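Local coordinates for protein 47 KDA membrane antigen (Treponema pallidum, PDB 1O75) that has zinc-stimulated carboxypeptidase activity on synthetic depsipeptides, binds penicillin, and possibly trims cell-wall peptides as a lipoprotein of the spirochaete membrane, at residues 109-114 / 118-123. The protein carries 2 engineered substitutions. Residues are numbered along the deposited sequence; the frame is centred on the assembly and turned at random.
Sequences ASFQDL and GEIKFE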
loop_
_atom_site.group_PDB
_atom_site.type_symbol
_atom_site.label_atom_id
_atom_site.label_comp_id
_atom_site.label_asym_id
_atom_site.label_seq_id
_atom_site.Cartn_x
_atom_site.Cartn_y
_atom_site.Cartn_z
ATOM N N ALA B 109 5.439 15.202 20.606
ATOM C CA ALA B 109 5.266 16.347 19.747
ATOM C C ALA B 109 3.812 16.741 19.798
ATOM O O ALA B 109 2.959 15.908 20.104
ATOM C CB ALA B 109 5.681 16.015 18.310
ATOM N N SER B 110 3.537 18.015 19.527
ATOM C CA SER B 110 2.183 18.528 19.512
ATOM C C SER B 110 1.798 18.773 18.059
ATOM O O SER B 110 2.330 19.676 17.398
ATOM C CB SER B 110 2.090 19.825 20.315
ATOM O OG SER B 110 2.491 19.586 21.660
ATOM N N PHE B 111 0.864 17.963 17.573
ATOM C CA PHE B 111 0.398 18.052 16.198
ATOM C C PHE B 111 -0.311 19.370 15.915
ATOM O O PHE B 111 -1.212 19.766 16.653
ATOM C CB PHE B 111 -0.565 16.896 15.891
ATOM C CG PHE B 111 -1.210 17.001 14.540
ATOM C CD1 PHE B 111 -0.467 16.770 13.384
ATOM C CD2 PHE B 111 -2.546 17.366 14.426
ATOM C CE1 PHE B 111 -1.055 16.905 12.124
ATOM C CE2 PHE B 111 -3.147 17.508 13.185
ATOM C CZ PHE B 111 -2.399 17.277 12.022
ATOM N N GLN B 112 0.080 20.030 14.828
ATOM C CA GLN B 112 -0.533 21.304 14.434
ATOM C C GLN B 112 -1.446 21.114 13.223
ATOM O O GLN B 112 -2.611 21.494 13.262
ATOM C CB GLN B 112 0.539 22.367 14.100
ATOM C CG GLN B 112 1.423 22.780 15.276
ATOM C CD GLN B 112 0.626 23.161 16.526
ATOM O OE1 GLN B 112 0.692 22.475 17.556
ATOM N NE2 GLN B 112 -0.134 24.253 16.442
ATOM N N ASP B 113 -0.929 20.523 12.150
ATOM C CA ASP B 113 -1.752 20.306 10.965
ATOM C C ASP B 113 -1.020 19.570 9.852
ATOM O O ASP B 113 0.195 19.351 9.919
ATOM C CB ASP B 113 -2.250 21.654 10.429
ATOM C CG ASP B 113 -1.110 22.643 10.197
ATOM O OD1 ASP B 113 -0.354 22.459 9.220
ATOM O OD2 ASP B 113 -0.954 23.600 10.998
ATOM N N LEU B 114 -1.763 19.183 8.822
ATOM C CA LEU B 114 -1.141 18.525 7.677
ATOM C C LEU B 114 -0.891 19.636 6.653
ATOM O O LEU B 114 -1.834 20.289 6.217
ATOM C CB LEU B 114 -2.068 17.465 7.068
ATOM C CG LEU B 114 -1.452 16.725 5.878
ATOM C CD1 LEU B 114 -0.296 15.853 6.355
ATOM C CD2 LEU B 114 -2.507 15.886 5.199
ATOM N N GLY B 118 1.625 17.845 2.149
ATOM C CA GLY B 118 1.479 16.511 2.698
ATOM C C GLY B 118 2.383 16.189 3.867
ATOM O O GLY B 118 2.447 15.040 4.288
ATOM N N GLU B 119 3.098 17.177 4.394
ATOM C CA GLU B 119 3.972 16.904 5.525
ATOM C C GLU B 119 3.298 17.282 6.850
ATOM O O GLU B 119 2.546 18.262 6.945
ATOM C CB GLU B 119 5.305 17.645 5.370
ATOM C CG GLU B 119 6.129 17.189 4.150
ATOM C CD GLU B 119 6.614 15.737 4.260
ATOM O OE1 GLU B 119 7.291 15.394 5.255
ATOM O OE2 GLU B 119 6.328 14.935 3.347
ATOM N N ILE B 120 3.567 16.493 7.875
ATOM C CA ILE B 120 2.974 16.742 9.168
ATOM C C ILE B 120 3.715 17.866 9.875
ATOM O O ILE B 120 4.920 17.808 10.048
ATOM C CB ILE B 120 2.982 15.441 9.995
ATOM C CG1 ILE B 120 2.033 14.432 9.319
ATOM C CG2 ILE B 120 2.501 15.714 11.420
ATOM C CD1 ILE B 120 2.340 12.992 9.628
ATOM N N LYS B 121 2.980 18.900 10.269
ATOM C CA LYS B 121 3.577 20.037 10.955
ATOM C C LYS B 121 3.268 19.886 12.433
ATOM O O LYS B 121 2.141 19.534 12.814
ATOM C CB LYS B 121 2.989 21.339 10.406
ATOM C CG LYS B 121 3.097 21.405 8.875
ATOM C CD LYS B 121 4.555 21.169 8.462
ATOM C CE LYS B 121 4.731 20.751 6.996
ATOM N NZ LYS B 121 4.105 21.692 6.026
ATOM N N PHE B 122 4.257 20.157 13.271
ATOM C CA PHE B 122 4.048 19.999 14.698
ATOM C C PHE B 122 5.091 20.805 15.428
ATOM O O PHE B 122 6.021 21.324 14.808
ATOM C CB PHE B 122 4.213 18.516 15.057
ATOM C CG PHE B 122 5.535 17.935 14.620
ATOM C CD1 PHE B 122 6.686 18.126 15.380
ATOM C CD2 PHE B 122 5.643 17.238 13.425
ATOM C CE1 PHE B 122 7.928 17.629 14.951
ATOM C CE2 PHE B 122 6.879 16.740 12.992
ATOM C CZ PHE B 122 8.021 16.938 13.756
ATOM N N GLU B 123 4.939 20.932 16.739
ATOM C CA GLU B 123 5.958 21.623 17.498
ATOM C C GLU B 123 6.444 20.744 18.617
ATOM O O GLU B 123 5.759 19.800 19.032
ATOM C CB GLU B 123 5.477 22.975 18.022
ATOM C CG GLU B 123 4.130 23.035 18.655
ATOM C CD GLU B 123 3.743 24.483 18.938
ATOM O OE1 GLU B 123 4.495 25.154 19.678
ATOM O OE2 GLU B 123 2.705 24.955 18.418
#
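A classic beta bulge interrupts the hairpin of strands 101-114 and 120-124: Gln112 and Asp113 together stand opposite the single residue Lys121. Lys121 O takes two N-H groups from the same face of its carbonyl plane, Gln112 N at 2.9 Å and the more distant Asp113 N at 3.3 Å. Lys121 N returns a nearly straight bond of 2.8 Å to Asp113 O. Before the bulge, Ser110 and Glu123 form a hydrogen-bonded pair through both N-H groups. The extra residue shifts the register by one, so that Phe111 opposite Phe122 and Leu114 opposite Ile120 all send their side chains to one face, with Ser110, Asp113, Lys121 and Glu123 on the other. Phe111 CG stands anti to the backbone N (chi1 174°), and Asp113 N lies over one face of the ring, offset toward the rim. At the ring's edge Phe111 CD1 meets Ile120 CG2 at 3.7 Å. Leu114 CD1 touches Ile120 CG1, and Ala109 CB packs against Phe122 CD1. The hairpin belongs to the large mixed sheet of the Tp47 domain a region; helix 245-252 packs on Phe111 and Leu114, and Phe63 of helix 60-65 on Ile120 and Phe122. On the polar face, Lys121 CB lies 3.5 Å from Asp113 O and CG rests 3.6 Å from Asp113 OD1; bends at chi2 and chi4 then carry NZ to a long, weak ion pair with Asp117 in the turn. Five backbone bonds and the apolar contacts thus join the strands; the paired N-H groups probably polarise Lys121 O, while Lys121 NZ and Asp113 OD1, 5.5 Å apart, probably attract only at a distance.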